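Local atomic coordinates of SPD1 nuclease (Streptococcus pyogenes, PDB entry 2XGR), a protein that is an extracellular DNase encoded by a prophage and probably cuts DNA with the help of a bound metal ion. Residues F75-L80 / D180-P185. Residues are numbered along the deposited sequence; the frame is centred on the assembly and turned at random.
Sequences FSHIQL and DYKVTP
Strands 76-80 and 178-186 are antiparallel neighbours in the central sheet of this nuclease, with Ser76 opposite Val183 and Ile78 opposite Tyr181 as hydrogen-bonded pairs. Between 76-78 and 181-183, four backbone hydrogen bonds join them. Ser76 N to Val183 O measures 3.0 Å, and Ile78 N to Tyr181 O, at 2.8 Å, is nearly straight. His77 with Lys182 and Gln79 with Asp180 are the non-hydrogen-bonded pairs, and their side chains share one face of the sheet. The Lys182 chain is extended and runs across the His77 ring. Its CB lies over the ring centre in a CH-pi contact, 3.6 Å from the centroid. Its CG lies over the face beside His77 CG and CD2, and its CD passes beyond CD2. Further out, Lys182 NZ stands over the face of the Phe75 ring, 5.0 Å from the centroid, a cation-pi contact. With Phe75 CG between its backbone N and carbonyl carbon (chi1 65°), CB and CG lie against Lys182 CE. Gln79 NE2 donates to Asp180 OD2, 2.8 Å away, which lies in the amide plane and accepts on its anti lone pair. Amide and carboxylate planes are turned 55° apart. Leu54 N also bonds to Asp180 OD2, and Leu54 O takes Gln79 NE2, so a backbone loop ties both down. On the other face, Ile78 CG2 packs on Tyr181 CB at 3.8 Å. Helix 125-128 touches Ile78 there, and Glu164 of helix 160-173 bonds to Tyr181 OH. Strands 61-64 and 196-204 flank this interior antiparallel ladder, consistent with the central sheet of a nuclease of the His-Me finger clan.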
ATOM      1  N   PHE A  75      -9.476  -3.894  -4.420  1.00  9.63           N
ATOM      2  CA  PHE A  75      -8.403  -3.886  -3.373  1.00  6.44           C
ATOM      3  C   PHE A  75      -7.260  -4.761  -3.829  1.00  7.54           C
ATOM      4  O   PHE A  75      -7.471  -5.656  -4.635  1.00  7.11           O
ATOM      5  CB  PHE A  75      -8.897  -4.418  -1.985  1.00  6.61           C
ATOM      6  CG  PHE A  75      -9.304  -5.888  -1.994  1.00  5.28           C
ATOM      7  CD1 PHE A  75      -8.363  -6.926  -1.682  1.00  6.21           C
ATOM      8  CD2 PHE A  75     -10.648  -6.238  -2.203  1.00 12.26           C
ATOM      9  CE1 PHE A  75      -8.783  -8.311  -1.712  1.00 11.64           C
ATOM     10  CE2 PHE A  75     -11.052  -7.574  -2.143  1.00 12.97           C
ATOM     11  CZ  PHE A  75     -10.133  -8.603  -1.907  1.00 11.04           C
ATOM     12  N   SER A  76      -6.110  -4.651  -3.159  1.00  7.03           N
ATOM     13  CA  SER A  76      -5.053  -5.636  -3.389  1.00  5.99           C
ATOM     14  C   SER A  76      -4.438  -5.924  -1.982  1.00  6.02           C
ATOM     15  O   SER A  76      -4.232  -4.999  -1.176  1.00  6.64           O
ATOM     16  CB  SER A  76      -4.005  -4.970  -4.278  1.00  6.11           C
ATOM     17  OG  SER A  76      -2.934  -5.905  -4.462  1.00  8.19           O
ATOM     18  N   HIS A  77      -4.266  -7.205  -1.633  1.00  6.22           N
ATOM     19  CA  HIS A  77      -3.966  -7.611  -0.256  1.00  7.17           C
ATOM     20  C   HIS A  77      -2.858  -8.657  -0.297  1.00  6.32           C
ATOM     21  O   HIS A  77      -2.987  -9.691  -0.994  1.00  7.36           O
ATOM     22  CB  HIS A  77      -5.204  -8.197   0.392  1.00  7.00           C
ATOM     23  CG  HIS A  77      -5.219  -8.157   1.908  1.00  7.03           C
ATOM     24  ND1 HIS A  77      -4.104  -8.114   2.718  1.00 10.06           N
ATOM     25  CD2 HIS A  77      -6.290  -8.283   2.744  1.00  4.01           C
ATOM     26  CE1 HIS A  77      -4.498  -8.106   4.008  1.00  4.09           C
ATOM     27  NE2 HIS A  77      -5.818  -8.251   4.028  1.00 11.47           N
ATOM     28  N   ILE A  78      -1.716  -8.359   0.335  1.00  6.40           N
ATOM     29  CA  ILE A  78      -0.596  -9.310   0.290  1.00  6.03           C
ATOM     30  C   ILE A  78      -0.195  -9.730   1.699  1.00  6.22           C
ATOM     31  O   ILE A  78      -0.368  -8.974   2.683  1.00  6.64           O
ATOM     32  CB  ILE A  78       0.578  -8.654  -0.502  1.00  3.97           C
ATOM     33  CG1 ILE A  78       1.655  -9.690  -0.928  1.00  6.30           C
ATOM     34  CG2 ILE A  78       1.220  -7.448   0.280  1.00  5.49           C
ATOM     35  CD1 ILE A  78       2.657  -9.067  -1.997  1.00  9.05           C
ATOM     36  N   GLN A  79       0.379 -10.920   1.802  1.00  6.12           N
ATOM     37  CA  GLN A  79       1.005 -11.287   3.071  1.00  6.46           C
ATOM     38  C   GLN A  79       2.326 -11.966   2.676  1.00  8.74           C
ATOM     39  O   GLN A  79       2.321 -12.926   1.884  1.00  8.99           O
ATOM     40  CB  GLN A  79       0.036 -12.167   3.888  1.00  6.91           C
ATOM     41  CG  GLN A  79       0.569 -12.356   5.321  1.00 11.34           C
ATOM     42  CD  GLN A  79      -0.356 -13.158   6.167  1.00 11.50           C
ATOM     43  OE1 GLN A  79      -0.033 -14.316   6.493  1.00 13.01           O
ATOM     44  NE2 GLN A  79      -1.532 -12.585   6.511  1.00  8.01           N
ATOM     45  N   LEU A  80       3.453 -11.355   3.066  1.00  6.94           N
ATOM     46  CA  LEU A  80       4.750 -11.828   2.499  1.00  8.49           C
ATOM     47  C   LEU A  80       5.874 -11.668   3.501  1.00  8.36           C
ATOM     48  O   LEU A  80       5.748 -10.871   4.480  1.00  8.03           O
ATOM     49  CB  LEU A  80       5.075 -11.080   1.152  1.00  6.17           C
ATOM     50  CG  LEU A  80       5.703  -9.670   1.307  1.00  7.90           C
ATOM     51  CD1 LEU A  80       6.425  -9.209   0.022  1.00  8.63           C
ATOM     52  CD2 LEU A  80       4.563  -8.587   1.753  1.00  5.38           C
ATOM     53  N   ASP A 180       1.504  -8.077   6.552  1.00  7.20           N
ATOM     54  CA  ASP A 180       0.198  -8.200   5.923  1.00  7.23           C
ATOM     55  C   ASP A 180      -0.131  -6.773   5.514  1.00  7.39           C
ATOM     56  O   ASP A 180      -0.190  -5.849   6.352  1.00  6.07           O
ATOM     57  CB  ASP A 180      -0.836  -8.757   6.947  1.00  5.49           C
ATOM     58  CG  ASP A 180      -2.239  -8.868   6.359  1.00  7.72           C
ATOM     59  OD1 ASP A 180      -2.862  -7.836   6.103  1.00  7.95           O
ATOM     60  OD2 ASP A 180      -2.665 -10.029   6.085  1.00 10.21           O
ATOM     61  N   TYR A 181      -0.430  -6.569   4.224  1.00  5.37           N
ATOM     62  CA  TYR A 181      -0.552  -5.225   3.735  1.00  5.66           C
ATOM     63  C   TYR A 181      -1.683  -5.175   2.695  1.00  5.77           C
ATOM     64  O   TYR A 181      -1.666  -5.909   1.701  1.00  6.76           O
ATOM     65  CB  TYR A 181       0.823  -4.840   3.080  1.00  5.97           C
ATOM     66  CG  TYR A 181       0.892  -3.509   2.331  1.00  4.67           C
ATOM     67  CD1 TYR A 181       0.322  -2.314   2.851  1.00  4.45           C
ATOM     68  CD2 TYR A 181       1.502  -3.429   1.086  1.00  7.47           C
ATOM     69  CE1 TYR A 181       0.419  -1.092   2.132  1.00  5.13           C
ATOM     70  CE2 TYR A 181       1.583  -2.209   0.345  1.00  5.63           C
ATOM     71  CZ  TYR A 181       1.046  -1.053   0.902  1.00  4.50           C
ATOM     72  OH  TYR A 181       1.185   0.120   0.207  1.00  6.77           O
ATOM     73  N   LYS A 182      -2.673  -4.306   2.942  1.00  7.28           N
ATOM     74  CA  LYS A 182      -3.843  -4.225   2.062  1.00  6.84           C
ATOM     75  C   LYS A 182      -3.938  -2.785   1.588  1.00  7.90           C
ATOM     76  O   LYS A 182      -3.811  -1.854   2.408  1.00  6.76           O
ATOM     77  CB  LYS A 182      -5.106  -4.604   2.870  1.00  6.03           C
ATOM     78  CG  LYS A 182      -6.318  -4.684   1.909  1.00  8.53           C
ATOM     79  CD  LYS A 182      -7.639  -4.945   2.717  1.00 11.35           C
ATOM     80  CE  LYS A 182      -8.812  -5.103   1.756  1.00 14.73           C
ATOM     81  NZ  LYS A 182     -10.025  -5.335   2.642  1.00 16.94           N
ATOM     82  N   VAL A 183      -4.126  -2.599   0.279  1.00  6.47           N
ATOM     83  CA  VAL A 183      -4.297  -1.264  -0.293  1.00  6.29           C
ATOM     84  C   VAL A 183      -5.682  -1.217  -0.945  1.00  5.81           C
ATOM     85  O   VAL A 183      -6.027  -2.026  -1.815  1.00  5.86           O
ATOM     86  CB  VAL A 183      -3.156  -0.946  -1.322  1.00  8.13           C
ATOM     87  CG1 VAL A 183      -3.383   0.482  -1.920  1.00  7.52           C
ATOM     88  CG2 VAL A 183      -1.772  -1.071  -0.581  1.00  8.75           C
ATOM     89  N   THR A 184      -6.495  -0.282  -0.469  1.00  5.60           N
ATOM     90  CA  THR A 184      -7.932  -0.175  -0.952  1.00  5.55           C
ATOM     91  C   THR A 184      -8.234   1.209  -1.496  1.00  5.89           C
ATOM     92  O   THR A 184      -8.102   2.223  -0.745  1.00  7.34           O
ATOM     93  CB  THR A 184      -8.913  -0.453   0.236  1.00  8.14           C
ATOM     94  OG1 THR A 184      -8.597  -1.680   0.915  1.00  7.21           O
ATOM     95  CG2 THR A 184     -10.387  -0.412  -0.220  1.00  6.04           C
ATOM     96  N   PRO A 185      -8.612   1.300  -2.784  1.00  6.17           N
ATOM     97  CA  PRO A 185      -8.998   2.591  -3.346  1.00  6.52           C
ATOM     98  C   PRO A 185     -10.411   2.911  -2.856  1.00  8.90           C
ATOM     99  O   PRO A 185     -11.229   1.979  -2.732  1.00  8.55           O
ATOM    100  CB  PRO A 185      -8.925   2.362  -4.863  1.00  6.00           C
ATOM    101  CG  PRO A 185      -9.228   0.844  -5.079  1.00  7.18           C
ATOM    102  CD  PRO A 185      -8.606   0.209  -3.773  1.00  7.62           C
TER